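Local atomic coordinates of chorismate mutase and shikimate 5-dehydrogenase fusion protein (Clostridium acetobutylicum, PDB entry 3FBT), a protein that probably catalyses the reversible NADPH-linked reduction of 3-dehydroshikimate to shikimate, through the dehydrogenase part present here, and carries a chorismate mutase in its full-length form. Residues K74-I79 against N90-S95; F102-I107 against E248-D253; E202-F207 against K224-S229. All blocks are in the same frame, centred on the assembly; numbering follows the deposited sequence.

Interaction 1 (K74-I79 against N90-S95)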
loop_
_atom_site.group_PDB
_atom_site.type_symbol
_atom_site.label_atom_id
_atom_site.label_comp_id
_atom_site.label_asym_id
_atom_site.label_seq_id
_atom_site.Cartn_x
_atom_site.Cartn_y
_atom_site.Cartn_z
ATOM N N LYS A 74 11.736 14.571 -12.944
ATOM C CA LYS A 74 12.042 15.712 -12.089
ATOM C C LYS A 74 12.310 15.323 -10.630
ATOM O O LYS A 74 12.960 16.065 -9.885
ATOM C CB LYS A 74 10.881 16.711 -12.137
ATOM C CG LYS A 74 10.953 17.618 -13.348
ATOM C CD LYS A 74 9.626 18.279 -13.638
ATOM C CE LYS A 74 9.715 19.210 -14.887
ATOM N NZ LYS A 74 9.683 18.506 -16.226
ATOM N N GLU A 75 11.843 14.135 -10.257
ATOM C CA GLU A 75 11.777 13.726 -8.876
ATOM C C GLU A 75 12.923 12.823 -8.483
ATOM O O GLU A 75 13.068 12.496 -7.334
ATOM C CB GLU A 75 10.464 12.996 -8.642
ATOM C CG GLU A 75 9.254 13.824 -9.016
ATOM C CD GLU A 75 9.164 15.081 -8.190
ATOM O OE1 GLU A 75 9.846 15.161 -7.133
ATOM O OE2 GLU A 75 8.412 16.004 -8.598
ATOM N N LEU A 76 13.727 12.402 -9.436
ATOM C CA LEU A 76 14.605 11.264 -9.193
ATOM C C LEU A 76 15.991 11.799 -8.943
ATOM O O LEU A 76 16.392 12.759 -9.592
ATOM C CB LEU A 76 14.638 10.345 -10.424
ATOM C CG LEU A 76 13.259 9.928 -10.976
ATOM C CD1 LEU A 76 13.322 8.891 -12.096
ATOM C CD2 LEU A 76 12.490 9.325 -9.862
ATOM N N TYR A 77 16.754 11.191 -8.046
ATOM C CA TYR A 77 18.078 11.730 -7.855
ATOM C C TYR A 77 19.020 11.096 -8.891
ATOM O O TYR A 77 20.124 11.594 -9.191
ATOM C CB TYR A 77 18.542 11.524 -6.413
ATOM C CG TYR A 77 18.846 10.083 -6.094
ATOM C CD1 TYR A 77 17.882 9.275 -5.564
ATOM C CD2 TYR A 77 20.110 9.532 -6.320
ATOM C CE1 TYR A 77 18.129 7.937 -5.283
ATOM C CE2 TYR A 77 20.382 8.181 -6.029
ATOM C CZ TYR A 77 19.370 7.413 -5.506
ATOM O OH TYR A 77 19.558 6.082 -5.212
ATOM N N GLU A 78 18.588 10.009 -9.485
ATOM C CA GLU A 78 19.422 9.372 -10.460
ATOM C C GLU A 78 18.518 8.587 -11.437
ATOM O O GLU A 78 17.422 8.198 -11.039
ATOM C CB GLU A 78 20.335 8.442 -9.691
ATOM C CG GLU A 78 21.313 7.698 -10.483
ATOM C CD GLU A 78 22.156 6.796 -9.556
ATOM O OE1 GLU A 78 23.317 7.137 -9.284
ATOM O OE2 GLU A 78 21.655 5.762 -9.079
ATOM N N ILE A 79 19.022 8.327 -12.659
ATOM C CA ILE A 79 18.290 7.695 -13.783
ATOM C C ILE A 79 19.273 6.831 -14.618
ATOM O O ILE A 79 20.380 7.282 -14.926
ATOM C CB ILE A 79 17.642 8.818 -14.701
ATOM C CG1 ILE A 79 16.625 9.650 -13.905
ATOM C CG2 ILE A 79 16.916 8.235 -15.926
ATOM C CD1 ILE A 79 15.982 10.781 -14.726
ATOM N N ASN A 90 9.908 4.266 -16.866
ATOM C CA ASN A 90 8.645 3.606 -16.453
ATOM C C ASN A 90 8.782 2.827 -15.157
ATOM O O ASN A 90 7.841 2.150 -14.787
ATOM C CB ASN A 90 8.119 2.630 -17.521
ATOM C CG ASN A 90 8.940 1.385 -17.553
ATOM O OD1 ASN A 90 10.088 1.432 -17.158
ATOM N ND2 ASN A 90 8.371 0.251 -17.983
ATOM N N THR A 91 9.935 2.896 -14.470
ATOM C CA THR A 91 10.162 2.066 -13.266
ATOM C C THR A 91 10.928 2.906 -12.201
ATOM O O THR A 91 11.927 3.554 -12.540
ATOM C CB THR A 91 11.047 0.825 -13.579
ATOM O OG1 THR A 91 10.433 -0.004 -14.570
ATOM C CG2 THR A 91 11.387 0.005 -12.312
ATOM N N LEU A 92 10.453 2.913 -10.949
ATOM C CA LEU A 92 11.053 3.718 -9.896
ATOM C C LEU A 92 11.519 2.801 -8.770
ATOM O O LEU A 92 10.788 1.952 -8.361
ATOM C CB LEU A 92 10.094 4.759 -9.351
ATOM C CG LEU A 92 9.310 5.574 -10.394
ATOM C CD1 LEU A 92 8.446 6.550 -9.628
ATOM C CD2 LEU A 92 10.266 6.372 -11.260
ATOM N N LYS A 93 12.769 2.946 -8.378
ATOM C CA LYS A 93 13.363 2.204 -7.270
ATOM C C LYS A 93 13.536 3.169 -6.090
ATOM O O LYS A 93 14.072 4.270 -6.243
ATOM C CB LYS A 93 14.742 1.708 -7.660
ATOM C CG LYS A 93 15.418 0.717 -6.623
ATOM C CD LYS A 93 16.902 0.421 -7.091
ATOM C CE LYS A 93 17.692 -0.520 -6.127
ATOM N NZ LYS A 93 16.759 -1.644 -5.728
ATOM N N PHE A 94 13.017 2.780 -4.943
ATOM C CA PHE A 94 13.104 3.624 -3.759
ATOM C C PHE A 94 14.300 3.171 -2.974
ATOM O O PHE A 94 14.503 1.974 -2.777
ATOM C CB PHE A 94 11.832 3.459 -2.923
ATOM C CG PHE A 94 10.635 4.081 -3.583
ATOM C CD1 PHE A 94 10.280 5.393 -3.300
ATOM C CD2 PHE A 94 9.935 3.393 -4.555
ATOM C CE1 PHE A 94 9.211 6.012 -3.900
ATOM C CE2 PHE A 94 8.840 4.001 -5.207
ATOM C CZ PHE A 94 8.467 5.303 -4.914
ATOM N N SER A 95 15.138 4.082 -2.527
ATOM C CA SER A 95 16.129 3.637 -1.528
ATOM C C SER A 95 16.400 4.757 -0.540
ATOM O O SER A 95 15.728 5.751 -0.567
ATOM C CB SER A 95 17.401 3.134 -2.218
ATOM O OG SER A 95 18.141 4.257 -2.635
HETATM O O HOH W 1 16.733 4.429 -5.155
#
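L76 and L92 meet on the mixed sheet of the substrate-binding domain, where the chain between the 3-10 segment 74-75 and edge strand 78-79 comes close to strand 91-94. The contact is between branched ends. L92 CD2 points into the fork of L76 and lies 4.0 Å from both L76 CD1 and L76 CD2, the two side chains crossing at about a right angle. For L92, a CG anti to the carbonyl carbon (chi1 -46°) swings this methyl nearer to L76 than the start of the side chain would suggest. Strand 99-102 runs between 91-94 and 78-79 in the sheet order, antiparallel to the former and parallel to the latter, and its I99 touches both leucines.

Nearer the surface the contact turns polar. Y77 CG stands between the backbone N and the carbonyl carbon (chi1 71°), which carries the hydroxyl toward S95, with Y77 OH 3.5 Å from S95 OG. One water joins the two hydroxyls, lying 3.3 Å from Y77 OH and 2.9 Å from S95 OG, and it donates to K93 O at 2.9 Å.

At the other end of 90-95, N90 and T91 both face F102 in a classic beta bulge. T91 OG1 donates to N90 OD1 at 3.0 Å from well above the carbonyl plane, and T104 N also binds N90 OD1; N90 is a predicted shikimate ligand.

Interaction 2 (F102-I107 against E248-D253). With SO4 (sulfate ion), chain G.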
loop_
_atom_site.group_PDB
_atom_site.type_symbol
_atom_site.label_atom_id
_atom_site.label_comp_id
_atom_site.label_asym_id
_atom_site.label_seq_id
_atom_site.Cartn_x
_atom_site.Cartn_y
_atom_site.Cartn_z
ATOM N N PHE A 102 14.394 3.877 -14.025
ATOM C CA PHE A 102 14.819 2.942 -15.056
ATOM C C PHE A 102 13.771 2.881 -16.111
ATOM O O PHE A 102 12.681 3.409 -15.952
ATOM C CB PHE A 102 15.003 1.533 -14.461
ATOM C CG PHE A 102 16.023 1.526 -13.319
ATOM C CD1 PHE A 102 17.309 1.106 -13.538
ATOM C CD2 PHE A 102 15.690 2.051 -12.057
ATOM C CE1 PHE A 102 18.270 1.136 -12.476
ATOM C CE2 PHE A 102 16.630 2.064 -10.995
ATOM C CZ PHE A 102 17.912 1.611 -11.215
ATOM N N ASN A 103 14.082 2.119 -17.144
ATOM C CA ASN A 103 13.168 1.867 -18.200
ATOM C C ASN A 103 13.221 0.429 -18.541
ATOM O O ASN A 103 14.176 -0.015 -19.155
ATOM C CB ASN A 103 13.528 2.686 -19.448
ATOM C CG ASN A 103 12.417 2.618 -20.476
ATOM O OD1 ASN A 103 12.080 1.557 -20.936
ATOM N ND2 ASN A 103 11.772 3.730 -20.730
ATOM N N THR A 104 12.192 -0.324 -18.155
ATOM C CA THR A 104 12.158 -1.760 -18.429
ATOM C C THR A 104 11.249 -2.148 -19.623
ATOM O O THR A 104 11.157 -3.300 -19.917
ATOM C CB THR A 104 11.627 -2.517 -17.194
ATOM O OG1 THR A 104 10.330 -2.028 -16.958
ATOM C CG2 THR A 104 12.530 -2.227 -15.916
ATOM N N ASP A 105 10.623 -1.187 -20.326
ATOM C CA ASP A 105 10.079 -1.469 -21.686
ATOM C C ASP A 105 11.187 -1.908 -22.667
ATOM O O ASP A 105 10.999 -2.857 -23.475
ATOM C CB ASP A 105 9.404 -0.226 -22.281
ATOM C CG ASP A 105 8.121 0.145 -21.525
ATOM O OD1 ASP A 105 7.421 -0.805 -21.080
ATOM O OD2 ASP A 105 7.850 1.356 -21.316
ATOM N N TYR A 106 12.291 -1.182 -22.637
ATOM C CA TYR A 106 13.484 -1.501 -23.452
ATOM C C TYR A 106 13.901 -2.952 -23.212
ATOM O O TYR A 106 14.157 -3.736 -24.170
ATOM C CB TYR A 106 14.614 -0.564 -23.037
ATOM C CG TYR A 106 15.908 -0.788 -23.797
ATOM C CD1 TYR A 106 16.214 -0.018 -24.888
ATOM C CD2 TYR A 106 16.812 -1.806 -23.423
ATOM C CE1 TYR A 106 17.392 -0.200 -25.618
ATOM C CE2 TYR A 106 18.015 -2.029 -24.154
ATOM C CZ TYR A 106 18.283 -1.217 -25.269
ATOM O OH TYR A 106 19.457 -1.363 -26.030
ATOM N N ILE A 107 13.913 -3.359 -21.927
ATOM C CA ILE A 107 14.426 -4.699 -21.570
ATOM C C ILE A 107 13.398 -5.707 -22.005
ATOM O O ILE A 107 13.703 -6.752 -22.568
ATOM C CB ILE A 107 14.649 -4.823 -20.051
ATOM C CG1 ILE A 107 15.616 -3.740 -19.588
ATOM C CG2 ILE A 107 15.210 -6.198 -19.713
ATOM C CD1 ILE A 107 16.207 -3.950 -18.172
ATOM N N GLU A 248 10.704 -6.161 -11.129
ATOM C CA GLU A 248 10.731 -6.804 -9.815
ATOM C C GLU A 248 12.185 -7.087 -9.471
ATOM O O GLU A 248 12.546 -7.054 -8.264
ATOM C CB GLU A 248 9.962 -8.121 -9.792
ATOM C CG GLU A 248 8.447 -7.992 -9.770
ATOM C CD GLU A 248 7.897 -7.283 -8.540
ATOM O OE1 GLU A 248 8.607 -7.174 -7.492
ATOM O OE2 GLU A 248 6.734 -6.810 -8.625
ATOM N N GLU A 249 12.993 -7.369 -10.523
ATOM C CA GLU A 249 14.438 -7.588 -10.354
ATOM C C GLU A 249 15.058 -6.336 -9.827
ATOM O O GLU A 249 15.865 -6.378 -8.924
ATOM C CB GLU A 249 15.140 -7.993 -11.666
ATOM C CG GLU A 249 14.690 -9.419 -12.239
ATOM C CD GLU A 249 15.355 -9.734 -13.611
ATOM O OE1 GLU A 249 15.427 -10.917 -13.977
ATOM O OE2 GLU A 249 15.842 -8.815 -14.322
ATOM N N ILE A 250 14.717 -5.187 -10.404
ATOM C CA ILE A 250 15.343 -3.991 -9.923
ATOM C C ILE A 250 14.854 -3.579 -8.503
ATOM O O ILE A 250 15.642 -3.092 -7.667
ATOM C CB ILE A 250 15.091 -2.859 -10.917
ATOM C CG1 ILE A 250 15.876 -3.067 -12.260
ATOM C CG2 ILE A 250 15.315 -1.545 -10.251
ATOM C CD1 ILE A 250 15.166 -2.325 -13.496
ATOM N N TRP A 251 13.554 -3.756 -8.228
ATOM C CA TRP A 251 12.989 -3.398 -6.921
ATOM C C TRP A 251 13.587 -4.254 -5.779
ATOM O O TRP A 251 13.953 -3.750 -4.739
ATOM C CB TRP A 251 11.427 -3.531 -6.890
ATOM C CG TRP A 251 10.733 -2.539 -7.837
ATOM C CD1 TRP A 251 11.136 -1.303 -8.141
ATOM C CD2 TRP A 251 9.470 -2.748 -8.537
ATOM N NE1 TRP A 251 10.211 -0.722 -9.064
ATOM C CE2 TRP A 251 9.211 -1.623 -9.309
ATOM C CE3 TRP A 251 8.566 -3.809 -8.579
ATOM C CZ2 TRP A 251 8.050 -1.503 -10.099
ATOM C CZ3 TRP A 251 7.460 -3.710 -9.349
ATOM C CH2 TRP A 251 7.206 -2.570 -10.117
ATOM N N ASN A 252 13.615 -5.553 -5.994
ATOM C CA ASN A 252 13.982 -6.460 -4.974
ATOM C C ASN A 252 15.404 -6.967 -5.101
ATOM O O ASN A 252 15.791 -7.851 -4.362
ATOM C CB ASN A 252 13.006 -7.597 -4.997
ATOM C CG ASN A 252 11.598 -7.095 -4.849
ATOM O OD1 ASN A 252 11.292 -6.404 -3.876
ATOM N ND2 ASN A 252 10.755 -7.338 -5.859
ATOM N N ASP A 253 16.181 -6.388 -6.006
ATOM C CA ASP A 253 17.576 -6.810 -6.253
ATOM C C ASP A 253 17.695 -8.299 -6.267
ATOM O O ASP A 253 18.466 -8.868 -5.457
ATOM C CB ASP A 253 18.487 -6.218 -5.188
ATOM C CG ASP A 253 18.699 -4.727 -5.408
ATOM O OD1 ASP A 253 19.060 -4.378 -6.560
ATOM O OD2 ASP A 253 18.483 -3.898 -4.479
HETATM S S SO4 G . 17.300 -0.031 -17.778
HETATM O O1 SO4 G . 17.439 -0.055 -19.255
HETATM O O2 SO4 G . 16.686 1.241 -17.415
HETATM O O3 SO4 G . 16.499 -1.233 -17.499
HETATM O O4 SO4 G . 18.518 -0.351 -17.005
#
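F102 and T104 meet I250 beside the predicted shikimate pocket, where strand 99-102 turns into helix 105-115 and passes the C-terminal end of helix 237-252. These are probably the two helices that connect the domains, as in other shikimate dehydrogenases. D105, at the start of the first helix, and Q243, on the second, are both predicted to bind shikimate.

I250 divides its branches between two partners. Its CG2 makes a CH-pi contact over one face of the F102 ring, 4.1 Å from the centroid, displaced toward the CE2 side. Its CD1 reaches T104 tip to tip, 3.6 Å from T104 CG2, and also lies 3.9 Å from F102 CG. T104 can offer a methyl here because CG2 stands anti to the carbonyl carbon, while OG1 (chi1 60°) is turned to T91 and S247, both of which hydrogen-bond to it. One small side chain thus serves an apolar and a polar neighbourhood.

N103 points away from I250 and organises the turn. Its OD1 accepts a nearly straight bond from Y106 N, 3.2 Å long, which caps the new helix, and its ND2 is held by A88 O.

K93 NZ hydrogen-bonds to I250 O and forms a salt bridge with D253, the residue that leaves the helix with positive phi. A sulfate, probably from the crystallisation liquor, lies beside the turn, near the F102 ring edge; S80 OG also binds it, and N103 N donates to its O2 at 2.8 Å with an N-H...O angle of 169°.

Interaction 3 (E202-F207 against K224-S229); sequences EVVAKF and KYARES
V204 is the first residue of 202-207 to meet the other segment, and its two methyls go to different neighbours. With CG1 anti to the backbone N (chi1 -178°), that methyl presses on the backbone of helix 221-228, 3.5 Å from A226 CA, and lies 3.7 Å from A226 CB. CG2 comes to Y225 at the ring edge, near the ring plane, 3.9 Å from Y225 CB and 4.0 Å from Y225 CD2, and the two side chains cross at about a right angle. V199 adds to the packing round V204.

A205 follows as the chain leaves helix 201-204. Its CB lies 3.9 Å from S229 CB, and the CA atoms of A205 and S229 come within 5.5 Å.

K206 turns away, its NZ reaching S175 O, while its N bonds to V203 O. F207 closes a type I turn begun at V204, F207 N donating to V204 O at 3.1 Å, and the chain then enters strand 209-212 of the parallel sheet. Helix 221-228 makes the beta-alpha-beta crossover from that strand to its neighbour 232-234, so the contact joins successive helical connections of the Rossmann-type NADP domain.

Carbon-to-carbon contacts dominate between the segments, and the close approach of the backbones rests on the small side chains of A205, A226 and S229: shape, rather than directed polar bonds, sets the fit.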
loop_
_atom_site.group_PDB
_atom_site.type_symbol
_atom_site.label_atom_id
_atom_site.label_comp_id
_atom_site.label_asym_id
_atom_site.label_seq_id
_atom_site.Cartn_x
_atom_site.Cartn_y
_atom_site.Cartn_z
ATOM N N GLU A 202 -1.183 -6.310 -47.666
ATOM C CA GLU A 202 -0.182 -6.129 -48.727
ATOM C C GLU A 202 1.050 -5.446 -48.190
ATOM O O GLU A 202 2.166 -5.583 -48.740
ATOM C CB GLU A 202 -0.828 -5.256 -49.803
ATOM C CG GLU A 202 -1.944 -4.457 -49.163
ATOM C CD GLU A 202 -2.533 -3.468 -50.074
ATOM O OE1 GLU A 202 -2.516 -3.744 -51.297
ATOM O OE2 GLU A 202 -3.013 -2.413 -49.575
ATOM N N VAL A 203 0.889 -4.625 -47.146
ATOM C CA VAL A 203 2.109 -4.041 -46.565
ATOM C C VAL A 203 2.784 -5.051 -45.678
ATOM O O VAL A 203 4.014 -5.275 -45.740
ATOM C CB VAL A 203 1.889 -2.704 -45.835
ATOM C CG1 VAL A 203 3.175 -2.289 -45.212
ATOM C CG2 VAL A 203 1.367 -1.603 -46.846
ATOM N N VAL A 204 1.979 -5.682 -44.856
ATOM C CA VAL A 204 2.507 -6.670 -43.972
ATOM C C VAL A 204 3.306 -7.648 -44.810
ATOM O O VAL A 204 4.384 -8.064 -44.412
ATOM C CB VAL A 204 1.385 -7.417 -43.270
ATOM C CG1 VAL A 204 1.934 -8.452 -42.266
ATOM C CG2 VAL A 204 0.416 -6.444 -42.623
ATOM N N ALA A 205 2.795 -7.958 -46.006
ATOM C CA ALA A 205 3.333 -9.082 -46.819
ATOM C C ALA A 205 4.703 -8.855 -47.341
ATOM O O ALA A 205 5.322 -9.762 -47.869
ATOM C CB ALA A 205 2.392 -9.428 -47.981
ATOM N N LYS A 206 5.215 -7.655 -47.182
ATOM C CA LYS A 206 6.524 -7.378 -47.697
ATOM C C LYS A 206 7.559 -7.501 -46.651
ATOM O O LYS A 206 8.671 -7.073 -46.868
ATOM C CB LYS A 206 6.627 -5.969 -48.290
ATOM C CG LYS A 206 5.468 -5.597 -49.162
ATOM C CD LYS A 206 5.814 -4.230 -49.741
ATOM C CE LYS A 206 4.586 -3.424 -50.214
ATOM N NZ LYS A 206 5.158 -2.387 -51.089
ATOM N N PHE A 207 7.250 -8.071 -45.505
ATOM C CA PHE A 207 8.315 -8.108 -44.471
ATOM C C PHE A 207 8.504 -9.546 -44.117
ATOM O O PHE A 207 7.674 -10.355 -44.440
ATOM C CB PHE A 207 7.868 -7.269 -43.249
ATOM C CG PHE A 207 7.841 -5.804 -43.527
ATOM C CD1 PHE A 207 8.885 -4.993 -43.133
ATOM C CD2 PHE A 207 6.794 -5.240 -44.242
ATOM C CE1 PHE A 207 8.881 -3.642 -43.428
ATOM C CE2 PHE A 207 6.786 -3.893 -44.533
ATOM C CZ PHE A 207 7.816 -3.109 -44.132
ATOM N N LYS A 224 -2.942 -11.450 -37.822
ATOM C CA LYS A 224 -3.604 -12.394 -38.723
ATOM C C LYS A 224 -3.007 -12.216 -40.128
ATOM O O LYS A 224 -2.358 -13.145 -40.705
ATOM C CB LYS A 224 -5.111 -12.114 -38.761
ATOM C CG LYS A 224 -5.856 -13.059 -39.697
ATOM C CD LYS A 224 -7.160 -12.497 -40.153
ATOM C CE LYS A 224 -8.055 -12.088 -38.961
ATOM N NZ LYS A 224 -9.525 -12.186 -39.327
ATOM N N TYR A 225 -3.163 -10.990 -40.633
ATOM C CA TYR A 225 -2.535 -10.552 -41.873
ATOM C C TYR A 225 -1.181 -11.163 -42.067
ATOM O O TYR A 225 -0.859 -11.617 -43.163
ATOM C CB TYR A 225 -2.324 -9.045 -41.872
ATOM C CG TYR A 225 -3.556 -8.263 -42.106
ATOM C CD1 TYR A 225 -4.764 -8.887 -42.353
ATOM C CD2 TYR A 225 -3.505 -6.866 -42.113
ATOM C CE1 TYR A 225 -5.922 -8.130 -42.585
ATOM C CE2 TYR A 225 -4.610 -6.117 -42.310
ATOM C CZ TYR A 225 -5.814 -6.734 -42.574
ATOM O OH TYR A 225 -6.907 -5.920 -42.789
ATOM N N ALA A 226 -0.350 -11.093 -41.029
ATOM C CA ALA A 226 0.984 -11.630 -41.094
ATOM C C ALA A 226 0.894 -13.143 -41.247
ATOM O O ALA A 226 1.737 -13.745 -41.930
ATOM C CB ALA A 226 1.762 -11.262 -39.834
ATOM N N ARG A 227 -0.132 -13.751 -40.645
ATOM C CA ARG A 227 -0.253 -15.227 -40.672
ATOM C C ARG A 227 -0.516 -15.691 -42.099
ATOM O O ARG A 227 0.303 -16.376 -42.729
ATOM C CB ARG A 227 -1.363 -15.725 -39.725
ATOM C CG ARG A 227 -1.639 -17.242 -39.844
ATOM C CD ARG A 227 -2.442 -17.778 -38.669
ATOM N NE ARG A 227 -3.577 -16.946 -38.324
ATOM C CZ ARG A 227 -4.669 -16.848 -39.056
ATOM N NH1 ARG A 227 -4.752 -17.521 -40.203
ATOM N NH2 ARG A 227 -5.668 -16.068 -38.663
ATOM N N GLU A 228 -1.664 -15.280 -42.602
ATOM C CA GLU A 228 -2.002 -15.431 -44.007
ATOM C C GLU A 228 -0.861 -15.228 -45.024
ATOM O O GLU A 228 -0.896 -15.847 -46.084
ATOM C CB GLU A 228 -3.128 -14.484 -44.329
ATOM C CG GLU A 228 -4.200 -14.508 -43.291
ATOM C CD GLU A 228 -5.444 -13.776 -43.745
ATOM O OE1 GLU A 228 -6.522 -13.991 -43.157
ATOM O OE2 GLU A 228 -5.344 -12.994 -44.713
ATOM N N SER A 229 0.130 -14.380 -44.743
ATOM C CA SER A 229 1.171 -14.074 -45.753
ATOM C C SER A 229 2.504 -14.807 -45.570
ATOM O O SER A 229 3.486 -14.601 -46.320
ATOM C CB SER A 229 1.436 -12.557 -45.833
ATOM O OG SER A 229 0.247 -11.818 -46.067
#

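Interactions 1 and 2 are neighbours, their centres 12 Å apart, and share the mixed sheet of the substrate-binding domain. Strands 91-94 and 99-102 pair through T91 O and F102 N, 2.9 Å apart, and K93 ties the sheet directly to helix 237-252 near the predicted shikimate site. Interaction 3 stands apart in the NADP-binding domain, its centre 41 Å from that of interaction 1 and 33 Å from that of interaction 2. Along the chain interaction 1 closes first; interaction 2 then brackets the whole parallel sheet with interaction 3 inside it, the chain returning through helix 237-252 to the first domain.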